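Local coordinates for protein N-isopropylammelide isopropylaminohydrolase (Burkholderia multivorans ATCC 17616, PDB 6NBO) that belongs to the amidohydrolase family of metal-dependent enzymes, binding zinc ions in a TIM-barrel fold, at residues A133-L138 with L178-D183; A172-A177 with D202-I207; G195-A200 with L230-Q235; I207-G212 with A238-Q243. All blocks are in the same frame, centred on the assembly; numbering follows the deposited sequence.

Contact 1. Residues A133-L138 with L178-D183; sequences AGLRHL and LAAGAD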
loop_
_atom_site.group_PDB
_atom_site.type_symbol
_atom_site.label_atom_id
_atom_site.label_comp_id
_atom_site.label_asym_id
_atom_site.label_seq_id
_atom_site.Cartn_x
_atom_site.Cartn_y
_atom_site.Cartn_z
ATOM N N ALA A 133 -0.682 -12.230 -20.944
ATOM C CA ALA A 133 -0.638 -13.278 -19.941
ATOM C C ALA A 133 -2.004 -13.729 -19.456
ATOM O O ALA A 133 -2.082 -14.746 -18.762
ATOM C CB ALA A 133 0.177 -12.811 -18.724
ATOM N N GLY A 134 -3.073 -13.006 -19.777
ATOM C CA GLY A 134 -4.362 -13.392 -19.233
ATOM C C GLY A 134 -4.402 -13.135 -17.739
ATOM O O GLY A 134 -3.880 -12.132 -17.239
ATOM N N LEU A 135 -5.035 -14.046 -17.011
ATOM C CA LEU A 135 -5.095 -13.959 -15.557
ATOM C C LEU A 135 -3.951 -14.706 -14.867
ATOM O O LEU A 135 -4.037 -14.972 -13.665
ATOM C CB LEU A 135 -6.438 -14.503 -15.053
ATOM C CG LEU A 135 -7.705 -13.850 -15.629
ATOM C CD1 LEU A 135 -8.967 -14.405 -14.956
ATOM C CD2 LEU A 135 -7.647 -12.334 -15.514
ATOM N N ARG A 136 -2.885 -15.055 -15.594
ATOM C CA ARG A 136 -1.857 -15.901 -14.988
ATOM C C ARG A 136 -1.199 -15.222 -13.792
ATOM O O ARG A 136 -0.975 -15.863 -12.758
ATOM C CB ARG A 136 -0.799 -16.308 -16.014
ATOM C CG ARG A 136 0.369 -17.018 -15.335
ATOM C CD ARG A 136 1.136 -17.921 -16.261
ATOM N NE ARG A 136 1.341 -17.357 -17.589
ATOM C CZ ARG A 136 2.203 -16.384 -17.876
ATOM N NH1 ARG A 136 2.328 -15.968 -19.133
ATOM N NH2 ARG A 136 2.926 -15.821 -16.914
ATOM N N HIS A 137 -0.857 -13.935 -13.916
ATOM C CA HIS A 137 -0.254 -13.242 -12.778
ATOM C C HIS A 137 -1.242 -13.133 -11.625
ATOM O O HIS A 137 -0.869 -13.304 -10.458
ATOM C CB HIS A 137 0.229 -11.845 -13.179
ATOM C CG HIS A 137 1.130 -11.826 -14.376
ATOM N ND1 HIS A 137 2.268 -12.598 -14.471
ATOM C CD2 HIS A 137 1.062 -11.116 -15.529
ATOM C CE1 HIS A 137 2.858 -12.369 -15.632
ATOM N NE2 HIS A 137 2.147 -11.474 -16.292
ATOM N N LEU A 138 -2.502 -12.823 -11.932
ATOM C CA LEU A 138 -3.530 -12.773 -10.896
ATOM C C LEU A 138 -3.624 -14.096 -10.144
ATOM O O LEU A 138 -3.634 -14.119 -8.907
ATOM C CB LEU A 138 -4.877 -12.414 -11.521
ATOM C CG LEU A 138 -6.026 -12.400 -10.517
ATOM C CD1 LEU A 138 -5.755 -11.340 -9.437
ATOM C CD2 LEU A 138 -7.359 -12.147 -11.235
ATOM N N LEU A 178 -11.870 -9.261 -11.793
ATOM C CA LEU A 178 -12.702 -8.945 -10.634
ATOM C C LEU A 178 -13.517 -10.156 -10.206
ATOM O O LEU A 178 -13.589 -10.478 -9.013
ATOM C CB LEU A 178 -13.621 -7.766 -10.951
ATOM C CG LEU A 178 -12.913 -6.473 -11.344
ATOM C CD1 LEU A 178 -13.932 -5.374 -11.605
ATOM C CD2 LEU A 178 -11.922 -6.043 -10.276
ATOM N N ALA A 179 -14.122 -10.853 -11.166
ATOM C CA ALA A 179 -14.881 -12.053 -10.833
ATOM C C ALA A 179 -14.004 -13.110 -10.181
ATOM O O ALA A 179 -14.481 -13.874 -9.334
ATOM C CB ALA A 179 -15.539 -12.622 -12.086
ATOM N N ALA A 180 -12.732 -13.177 -10.557
ATOM C CA ALA A 180 -11.862 -14.229 -10.048
ATOM C C ALA A 180 -11.263 -13.905 -8.690
ATOM O O ALA A 180 -10.637 -14.781 -8.090
ATOM C CB ALA A 180 -10.726 -14.506 -11.037
ATOM N N GLY A 181 -11.407 -12.678 -8.198
ATOM C CA GLY A 181 -10.897 -12.402 -6.875
ATOM C C GLY A 181 -10.134 -11.104 -6.720
ATOM O O GLY A 181 -9.822 -10.715 -5.592
ATOM N N ALA A 182 -9.812 -10.423 -7.821
ATOM C CA ALA A 182 -9.240 -9.092 -7.685
ATOM C C ALA A 182 -10.248 -8.200 -6.970
ATOM O O ALA A 182 -11.454 -8.272 -7.225
ATOM C CB ALA A 182 -8.866 -8.504 -9.051
ATOM N N ASP A 183 -9.754 -7.383 -6.039
ATOM C CA ASP A 183 -10.645 -6.558 -5.226
ATOM C C ASP A 183 -11.012 -5.254 -5.917
ATOM O O ASP A 183 -12.147 -4.773 -5.780
ATOM C CB ASP A 183 -9.985 -6.261 -3.891
ATOM C CG ASP A 183 -9.602 -7.518 -3.189
ATOM O OD1 ASP A 183 -10.521 -8.257 -2.828
ATOM O OD2 ASP A 183 -8.399 -7.810 -3.106
#
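Leu135 is the first residue of 133-138 to reach 178-183, its CD1 methyl lying 4.3 Å from the CB of Ala180. A type II' beta turn from Ala133 to Arg136 brings it there. Gly134 takes the positive phi of that turn, and Arg136 N bonds back to Ala133 O at 3.3 Å. Leu135 itself sits at the N-cap position of helix 136-147, and its side chain also rests on Leu173, Asp176 and Ala177 of helix 170-180. In the first helical turn the His137 ring packs on Val127 and Asp128 of strand 120-128. The pair of helices belongs to the TIM barrel of the amidohydrolases: helix 136-147 and helix 170-180 are successive outer helices, and strand 153-159 runs between them in the chain. Further along, Leu138 spreads its two methyls over the end of the second helix. CG stands anti to the backbone N (chi1 177°), which sends the branch across to the neighbouring helix. CD2 then meets Ala180 CB at 4.1 Å, while CD1 touches Ala182 CB at 4.2 Å, so the leucine spans the helix end, touching the residues before and after Gly181. That glycine forms a Schellman motif with positive phi, its N bonded to Leu178 O at 3.2 Å. Past it the chain leaves the helix, and the methyl of Ala182 points toward Leu138; both residues also pack on Ile156 of strand 153-159.

Contact 2. Residues A172-A177 with D202-I207; sequences ALLADA and DVLFGI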
loop_
_atom_site.group_PDB
_atom_site.type_symbol
_atom_site.label_atom_id
_atom_site.label_comp_id
_atom_site.label_asym_id
_atom_site.label_seq_id
_atom_site.Cartn_x
_atom_site.Cartn_y
_atom_site.Cartn_z
ATOM N N ALA A 172 -12.927 -7.216 -21.160
ATOM C CA ALA A 172 -13.535 -8.442 -20.643
ATOM C C ALA A 172 -12.597 -9.176 -19.694
ATOM O O ALA A 172 -13.047 -9.814 -18.735
ATOM C CB ALA A 172 -13.946 -9.352 -21.805
ATOM N N LEU A 173 -11.294 -9.093 -19.945
ATOM C CA LEU A 173 -10.331 -9.739 -19.069
ATOM C C LEU A 173 -10.335 -9.102 -17.688
ATOM O O LEU A 173 -10.252 -9.802 -16.675
ATOM C CB LEU A 173 -8.943 -9.655 -19.696
ATOM C CG LEU A 173 -7.853 -10.506 -19.083
ATOM C CD1 LEU A 173 -8.211 -12.000 -19.203
ATOM C CD2 LEU A 173 -6.578 -10.192 -19.816
ATOM N N LEU A 174 -10.422 -7.772 -17.634
ATOM C CA LEU A 174 -10.482 -7.071 -16.359
ATOM C C LEU A 174 -11.738 -7.444 -15.588
ATOM O O LEU A 174 -11.699 -7.589 -14.361
ATOM C CB LEU A 174 -10.430 -5.558 -16.598
ATOM C CG LEU A 174 -9.085 -5.011 -17.091
ATOM C CD1 LEU A 174 -9.176 -3.528 -17.520
ATOM C CD2 LEU A 174 -8.023 -5.183 -16.009
ATOM N N ALA A 175 -12.867 -7.583 -16.288
ATOM C CA ALA A 175 -14.076 -8.077 -15.637
ATOM C C ALA A 175 -13.853 -9.477 -15.079
ATOM O O ALA A 175 -14.243 -9.778 -13.944
ATOM C CB ALA A 175 -15.244 -8.067 -16.624
ATOM N N ASP A 176 -13.235 -10.355 -15.875
ATOM C CA ASP A 176 -12.904 -11.696 -15.391
ATOM C C ASP A 176 -12.007 -11.635 -14.164
ATOM O O ASP A 176 -12.132 -12.463 -13.256
ATOM C CB ASP A 176 -12.215 -12.507 -16.488
ATOM C CG ASP A 176 -13.141 -12.839 -17.628
ATOM O OD1 ASP A 176 -14.365 -12.631 -17.480
ATOM O OD2 ASP A 176 -12.640 -13.304 -18.670
ATOM N N ALA A 177 -11.085 -10.667 -14.122
ATOM C CA ALA A 177 -10.182 -10.560 -12.982
ATOM C C ALA A 177 -10.953 -10.227 -11.712
ATOM O O ALA A 177 -10.707 -10.810 -10.650
ATOM C CB ALA A 177 -9.113 -9.494 -13.250
ATOM N N ASP A 202 -14.800 6.081 -18.924
ATOM C CA ASP A 202 -16.121 5.466 -18.938
ATOM C C ASP A 202 -16.022 3.940 -18.964
ATOM O O ASP A 202 -16.793 3.254 -18.283
ATOM C CB ASP A 202 -16.922 5.981 -20.132
ATOM C CG ASP A 202 -17.360 7.446 -19.980
ATOM O OD1 ASP A 202 -17.236 8.034 -18.880
ATOM O OD2 ASP A 202 -17.829 8.010 -20.982
ATOM N N VAL A 203 -15.074 3.384 -19.719
ATOM C CA VAL A 203 -14.938 1.925 -19.768
ATOM C C VAL A 203 -14.554 1.378 -18.394
ATOM O O VAL A 203 -15.169 0.433 -17.884
ATOM C CB VAL A 203 -13.923 1.509 -20.848
ATOM C CG1 VAL A 203 -13.481 0.056 -20.646
ATOM C CG2 VAL A 203 -14.522 1.685 -22.253
ATOM N N LEU A 204 -13.542 1.974 -17.769
ATOM C CA LEU A 204 -13.082 1.491 -16.472
ATOM C C LEU A 204 -14.161 1.640 -15.400
ATOM O O LEU A 204 -14.421 0.705 -14.635
ATOM C CB LEU A 204 -11.819 2.245 -16.068
ATOM C CG LEU A 204 -10.553 1.911 -16.848
ATOM C CD1 LEU A 204 -9.440 2.882 -16.455
ATOM C CD2 LEU A 204 -10.145 0.461 -16.584
ATOM N N PHE A 205 -14.790 2.817 -15.305
ATOM C CA PHE A 205 -15.829 2.966 -14.287
ATOM C C PHE A 205 -17.010 2.041 -14.557
ATOM O O PHE A 205 -17.655 1.567 -13.613
ATOM C CB PHE A 205 -16.290 4.426 -14.175
ATOM C CG PHE A 205 -15.440 5.243 -13.241
ATOM C CD1 PHE A 205 -14.233 5.776 -13.669
ATOM C CD2 PHE A 205 -15.819 5.428 -11.915
ATOM C CE1 PHE A 205 -13.426 6.511 -12.797
ATOM C CE2 PHE A 205 -15.032 6.162 -11.046
ATOM C CZ PHE A 205 -13.829 6.703 -11.482
ATOM N N GLY A 206 -17.309 1.769 -15.831
ATOM C CA GLY A 206 -18.382 0.841 -16.139
ATOM C C GLY A 206 -18.094 -0.551 -15.611
ATOM O O GLY A 206 -18.962 -1.197 -15.018
ATOM N N ILE A 207 -16.865 -1.022 -15.797
ATOM C CA ILE A 207 -16.510 -2.356 -15.319
ATOM C C ILE A 207 -16.589 -2.412 -13.802
ATOM O O ILE A 207 -17.186 -3.330 -13.231
ATOM C CB ILE A 207 -15.115 -2.759 -15.824
ATOM C CG1 ILE A 207 -15.105 -2.833 -17.354
ATOM C CG2 ILE A 207 -14.673 -4.105 -15.190
ATOM C CD1 ILE A 207 -13.697 -2.935 -17.938
#
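Ile207 sets its CG2 methyl against the backbone of Ala175, 4.0 Å from Ala175 CA and 4.1 Å from Ala175 N. This methyl is anti to the backbone N of Ile207, while the CG1 arm (chi1 -63°) lies beside that N and runs back toward the start of helix 197-211. The two branches of one isoleucine therefore engage successive residues of the opposite helix: CG2 takes Ala175, whose CB is 4.3 Å away, and CD1 comes within 4.4 Å of Leu174 CB. The small alanine lets the branched side chain come right up to the main chain. These are neighbouring outer helices of the TIM barrel, 170-180 and 197-211, with strand 184-188 between them in the chain. Their segments run nearly alongside each other, crossing at -28° with axes 10.5 Å apart at closest approach. Deeper in, toward the barrel wall, Leu174 and Leu204, buried like Ala175 and Ile207, meet through their terminal methyls, Leu174 CD1 lying 4.2 Å from Leu204 CD2. Leu174 points at the other helix from its base, whereas Leu204 sets out along the flank and reaches across through its branch. Leu185 of strand 184-188 forms a floor common to Leu174, Leu204 and Ile207, and Val164 adds to the packing round Leu174.

Contact 3. Residues G195-A200 with L230-Q235; sequences GDPVKA and LDLILQ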
loop_
_atom_site.group_PDB
_atom_site.type_symbol
_atom_site.label_atom_id
_atom_site.label_comp_id
_atom_site.label_asym_id
_atom_site.label_seq_id
_atom_site.Cartn_x
_atom_site.Cartn_y
_atom_site.Cartn_z
ATOM N N GLY A 195 -5.203 7.311 -24.942
ATOM C CA GLY A 195 -5.425 8.127 -26.127
ATOM C C GLY A 195 -6.815 8.723 -26.255
ATOM O O GLY A 195 -6.999 9.692 -27.002
ATOM N N ASP A 196 -7.798 8.181 -25.548
ATOM C CA ASP A 196 -9.171 8.679 -25.602
ATOM C C ASP A 196 -9.613 8.706 -24.153
ATOM O O ASP A 196 -10.109 7.703 -23.620
ATOM C CB ASP A 196 -10.051 7.775 -26.465
ATOM C CG ASP A 196 -11.461 8.283 -26.619
ATOM O OD1 ASP A 196 -11.901 9.105 -25.796
ATOM O OD2 ASP A 196 -12.140 7.826 -27.558
ATOM N N PRO A 197 -9.400 9.835 -23.462
ATOM C CA PRO A 197 -9.551 9.828 -22.000
ATOM C C PRO A 197 -10.984 9.634 -21.546
ATOM O O PRO A 197 -11.225 8.969 -20.532
ATOM C CB PRO A 197 -8.997 11.201 -21.590
ATOM C CG PRO A 197 -9.174 12.061 -22.817
ATOM C CD PRO A 197 -8.879 11.121 -23.956
ATOM N N VAL A 198 -11.943 10.189 -22.277
ATOM C CA VAL A 198 -13.340 10.039 -21.893
ATOM C C VAL A 198 -13.770 8.588 -22.049
ATOM O O VAL A 198 -14.392 8.008 -21.152
ATOM C CB VAL A 198 -14.219 11.000 -22.708
ATOM C CG1 VAL A 198 -15.700 10.649 -22.566
ATOM C CG2 VAL A 198 -13.957 12.445 -22.260
ATOM N N LYS A 199 -13.425 7.973 -23.178
ATOM C CA LYS A 199 -13.771 6.572 -23.372
ATOM C C LYS A 199 -13.079 5.691 -22.340
ATOM O O LYS A 199 -13.692 4.777 -21.782
ATOM C CB LYS A 199 -13.409 6.128 -24.786
ATOM C CG LYS A 199 -13.873 4.712 -25.101
ATOM C CD LYS A 199 -13.656 4.367 -26.565
ATOM C CE LYS A 199 -13.944 2.887 -26.826
ATOM N NZ LYS A 199 -13.439 2.449 -28.159
ATOM N N ALA A 200 -11.810 5.976 -22.044
ATOM C CA ALA A 200 -11.086 5.161 -21.073
ATOM C C ALA A 200 -11.728 5.249 -19.689
ATOM O O ALA A 200 -11.957 4.228 -19.032
ATOM C CB ALA A 200 -9.617 5.587 -21.020
ATOM N N LEU A 230 -7.427 13.932 -14.172
ATOM C CA LEU A 230 -7.908 13.888 -12.792
ATOM C C LEU A 230 -9.311 14.476 -12.675
ATOM O O LEU A 230 -10.178 13.911 -11.994
ATOM C CB LEU A 230 -6.932 14.637 -11.881
ATOM C CG LEU A 230 -7.242 14.600 -10.380
ATOM C CD1 LEU A 230 -7.532 13.166 -9.905
ATOM C CD2 LEU A 230 -6.100 15.213 -9.579
ATOM N N ASP A 231 -9.558 15.606 -13.339
ATOM C CA ASP A 231 -10.895 16.192 -13.314
ATOM C C ASP A 231 -11.931 15.223 -13.864
ATOM O O ASP A 231 -13.022 15.083 -13.297
ATOM C CB ASP A 231 -10.917 17.497 -14.107
ATOM C CG ASP A 231 -12.327 18.039 -14.280
ATOM O OD1 ASP A 231 -12.963 18.365 -13.267
ATOM O OD2 ASP A 231 -12.807 18.119 -15.424
ATOM N N LEU A 232 -11.608 14.562 -14.983
ATOM C CA LEU A 232 -12.510 13.565 -15.555
ATOM C C LEU A 232 -12.806 12.458 -14.555
ATOM O O LEU A 232 -13.964 12.060 -14.377
ATOM C CB LEU A 232 -11.907 12.961 -16.826
ATOM C CG LEU A 232 -11.958 13.744 -18.134
ATOM C CD1 LEU A 232 -11.391 12.879 -19.247
ATOM C CD2 LEU A 232 -13.387 14.147 -18.449
ATOM N N ILE A 233 -11.764 11.936 -13.908
ATOM C CA ILE A 233 -11.923 10.855 -12.942
ATOM C C ILE A 233 -12.816 11.295 -11.783
ATOM O O ILE A 233 -13.728 10.570 -11.363
ATOM C CB ILE A 233 -10.540 10.396 -12.456
ATOM C CG1 ILE A 233 -9.807 9.673 -13.593
ATOM C CG2 ILE A 233 -10.663 9.515 -11.217
ATOM C CD1 ILE A 233 -8.302 9.604 -13.404
ATOM N N LEU A 234 -12.567 12.496 -11.254
ATOM C CA LEU A 234 -13.358 12.982 -10.125
ATOM C C LEU A 234 -14.807 13.252 -10.530
ATOM O O LEU A 234 -15.732 13.012 -9.744
ATOM C CB LEU A 234 -12.714 14.246 -9.546
ATOM C CG LEU A 234 -11.297 14.068 -8.978
ATOM C CD1 LEU A 234 -10.728 15.397 -8.521
ATOM C CD2 LEU A 234 -11.294 13.065 -7.832
ATOM N N GLN A 235 -15.023 13.770 -11.744
ATOM C CA GLN A 235 -16.386 13.952 -12.246
ATOM C C GLN A 235 -17.152 12.639 -12.239
ATOM O O GLN A 235 -18.302 12.573 -11.788
ATOM C CB GLN A 235 -16.361 14.509 -13.667
ATOM C CG GLN A 235 -16.055 15.966 -13.800
ATOM C CD GLN A 235 -16.412 16.451 -15.194
ATOM O OE1 GLN A 235 -17.453 16.082 -15.736
ATOM N NE2 GLN A 235 -15.544 17.259 -15.787
#
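Apolar packing between Leu232 and the pair Pro197 and Val198 joins the two segments, and a single methyl of the leucine does the touching. Leu232 CD1 lies 3.7 Å from Pro197 CB, against the proline ring, and 4.0 Å from Val198 CG2. The leucine and valine side chains cross at about a right angle and meet methyl to methyl. Leu232 was modelled in two conformers, and these distances hold for one of them. Tyr228, a turn earlier on the leucine's helix, packs on the same proline and valine. The place is the start of helix 197-211 beside the middle of helix 223-239, two consecutive outer helices of the TIM barrel, on the surface of the protein. Hydrogen bonds act inside each segment instead. Asp196 is the N-cap residue of helix 197-211: its OD1 receives Lys199 N at 3.2 Å in a nearly straight bond (165°), reached from well above the carboxylate plane, 62° out of it. With Ala200 N bonded to Asp196 O at 2.9 Å, this fixes the first turn, on which Pro197 and Val198 stand. On the other helix, Gln235 NE2 donates to Asp231 OD2 at 2.9 Å, with the acceptor close to the amide plane of the glutamine. The other oxygen of the same carboxylate, Asp231 OD1, forms a salt bridge with Arg268 of helix 259-272.

Contact 4. Residues I207-G212 with A238-Q243; sequences IAERYG and AALGMQ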
loop_
_atom_site.group_PDB
_atom_site.type_symbol
_atom_site.label_atom_id
_atom_site.label_comp_id
_atom_site.label_asym_id
_atom_site.label_seq_id
_atom_site.Cartn_x
_atom_site.Cartn_y
_atom_site.Cartn_z
ATOM N N ILE A 207 -16.865 -1.022 -15.797
ATOM C CA ILE A 207 -16.510 -2.356 -15.319
ATOM C C ILE A 207 -16.589 -2.412 -13.802
ATOM O O ILE A 207 -17.186 -3.330 -13.231
ATOM C CB ILE A 207 -15.115 -2.759 -15.824
ATOM C CG1 ILE A 207 -15.105 -2.833 -17.354
ATOM C CG2 ILE A 207 -14.673 -4.105 -15.190
ATOM C CD1 ILE A 207 -13.697 -2.935 -17.938
ATOM N N ALA A 208 -16.005 -1.419 -13.123
ATOM C CA ALA A 208 -16.025 -1.430 -11.663
ATOM C C ALA A 208 -17.451 -1.351 -11.138
ATOM O O ALA A 208 -17.809 -2.042 -10.176
ATOM C CB ALA A 208 -15.191 -0.273 -11.117
ATOM N N GLU A 209 -18.280 -0.516 -11.765
ATOM C CA GLU A 209 -19.666 -0.382 -11.332
ATOM C C GLU A 209 -20.407 -1.703 -11.467
ATOM O O GLU A 209 -21.239 -2.048 -10.621
ATOM C CB GLU A 209 -20.362 0.709 -12.147
ATOM C CG GLU A 209 -21.820 0.947 -11.780
ATOM C CD GLU A 209 -21.991 2.032 -10.730
ATOM O OE1 GLU A 209 -21.031 2.298 -9.973
ATOM O OE2 GLU A 209 -23.090 2.625 -10.672
ATOM N N ARG A 210 -20.104 -2.460 -12.523
ATOM C CA ARG A 210 -20.781 -3.733 -12.741
ATOM C C ARG A 210 -20.507 -4.720 -11.614
ATOM O O ARG A 210 -21.393 -5.493 -11.235
ATOM C CB ARG A 210 -20.356 -4.326 -14.083
ATOM C CG ARG A 210 -20.724 -5.794 -14.270
ATOM C CD ARG A 210 -20.899 -6.110 -15.745
ATOM N NE ARG A 210 -19.831 -5.507 -16.534
ATOM C CZ ARG A 210 -18.885 -6.191 -17.166
ATOM N NH1 ARG A 210 -18.877 -7.520 -17.129
ATOM N NH2 ARG A 210 -17.955 -5.543 -17.847
ATOM N N TYR A 211 -19.298 -4.713 -11.066
ATOM C CA TYR A 211 -18.945 -5.601 -9.970
ATOM C C TYR A 211 -19.024 -4.913 -8.616
ATOM O O TYR A 211 -18.710 -5.540 -7.601
ATOM C CB TYR A 211 -17.535 -6.179 -10.204
ATOM C CG TYR A 211 -17.556 -7.155 -11.362
ATOM C CD1 TYR A 211 -17.403 -6.716 -12.668
ATOM C CD2 TYR A 211 -17.811 -8.510 -11.149
ATOM C CE1 TYR A 211 -17.460 -7.606 -13.730
ATOM C CE2 TYR A 211 -17.874 -9.405 -12.195
ATOM C CZ TYR A 211 -17.701 -8.953 -13.486
ATOM O OH TYR A 211 -17.764 -9.851 -14.528
ATOM N N GLY A 212 -19.461 -3.659 -8.579
ATOM C CA GLY A 212 -19.554 -2.914 -7.336
ATOM C C GLY A 212 -18.224 -2.682 -6.657
ATOM O O GLY A 212 -18.152 -2.672 -5.421
ATOM N N ALA A 238 -17.936 11.372 -8.672
ATOM C CA ALA A 238 -19.080 12.062 -8.088
ATOM C C ALA A 238 -20.381 11.625 -8.748
ATOM O O ALA A 238 -21.374 11.360 -8.062
ATOM C CB ALA A 238 -18.899 13.575 -8.216
ATOM N N ALA A 239 -20.395 11.547 -10.081
ATOM C CA ALA A 239 -21.627 11.217 -10.794
ATOM C C ALA A 239 -22.156 9.840 -10.394
ATOM O O ALA A 239 -23.370 9.646 -10.261
ATOM C CB ALA A 239 -21.393 11.296 -12.303
ATOM N N LEU A 240 -21.269 8.878 -10.185
ATOM C CA LEU A 240 -21.669 7.532 -9.792
ATOM C C LEU A 240 -21.785 7.352 -8.282
ATOM O O LEU A 240 -22.047 6.235 -7.823
ATOM C CB LEU A 240 -20.687 6.509 -10.362
ATOM C CG LEU A 240 -20.679 6.458 -11.890
ATOM C CD1 LEU A 240 -19.606 5.505 -12.396
ATOM C CD2 LEU A 240 -22.056 6.049 -12.401
ATOM N N GLY A 241 -21.604 8.415 -7.504
ATOM C CA GLY A 241 -21.649 8.284 -6.056
ATOM C C GLY A 241 -20.630 7.311 -5.503
ATOM O O GLY A 241 -20.927 6.577 -4.554
ATOM N N MET A 242 -19.429 7.289 -6.070
ATOM C CA MET A 242 -18.410 6.330 -5.638
ATOM C C MET A 242 -17.520 6.904 -4.542
ATOM O O MET A 242 -16.291 6.905 -4.610
ATOM C CB MET A 242 -17.603 5.856 -6.834
ATOM C CG MET A 242 -18.429 4.963 -7.738
ATOM S SD MET A 242 -17.460 4.116 -8.968
ATOM C CE MET A 242 -16.539 2.972 -7.941
ATOM N N GLN A 243 -18.204 7.355 -3.495
ATOM C CA GLN A 243 -17.594 7.914 -2.299
ATOM C C GLN A 243 -16.613 6.948 -1.655
ATOM O O GLN A 243 -16.958 5.804 -1.351
ATOM C CB GLN A 243 -18.711 8.253 -1.306
ATOM C CG GLN A 243 -18.294 9.093 -0.137
ATOM C CD GLN A 243 -18.010 10.516 -0.539
ATOM O OE1 GLN A 243 -18.328 10.927 -1.655
ATOM N NE2 GLN A 243 -17.403 11.281 0.365
#
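Gly241 N bonds to Ala238 O at 3.0 Å, closing the last turn of helix 223-239 just where Leu240 reaches out to the carboxylate of Glu209. The carboxylate is met by apolar and sulfur atoms: OE2 of Glu209 lies 4.0 Å from Leu240 CD2, and OE1 of Glu209 lies 4.1 Å from Met242 SD. Both are plain van der Waals contacts. Glu209 carries its CG anti to the backbone N (chi1 -180°) and then bends at chi2 (92°), which turns one oxygen to the leucine and the other to the methionine. Both of them pass it at a slant. Leu240 is partly exposed, whereas Met242 is buried, packing on Phe205 and on Leu215 of strand 215-219; Ala208 leans on Leu215 as well. The chain that leaves the helix bends in an inverse gamma turn centred on Met242, whose Gln243 N to Gly241 O bond is weak. Gly212 and Gly241, each with positive phi, form Schellman motifs where two neighbouring outer helices of the TIM barrel give way to the loops before strands 215-219 and 246-250.

The four contacts follow three successive helix-to-helix seams round the outside of the barrel. Contact 1 joins helix 136-147 to the end of helix 170-180, and contact 2 carries the packing on to helix 197-211, with Leu178 CD1 3.9 Å from Ile207 CG2. The centres of contacts 1 and 2 are 12 Å apart. Contacts 3 and 4 lie on the next seam, toward helix 223-239, their centres 14 Å apart at the two ends of helix 197-211. Phe205 CD2, in contact 2, comes within 3.6 Å of Met242 SD in contact 4. Contacts 1 and 3 are about 12 Å apart at their nearest atoms. Strands 215-219 and 246-250, under the last seam, carry the zinc ligands His218 and His250.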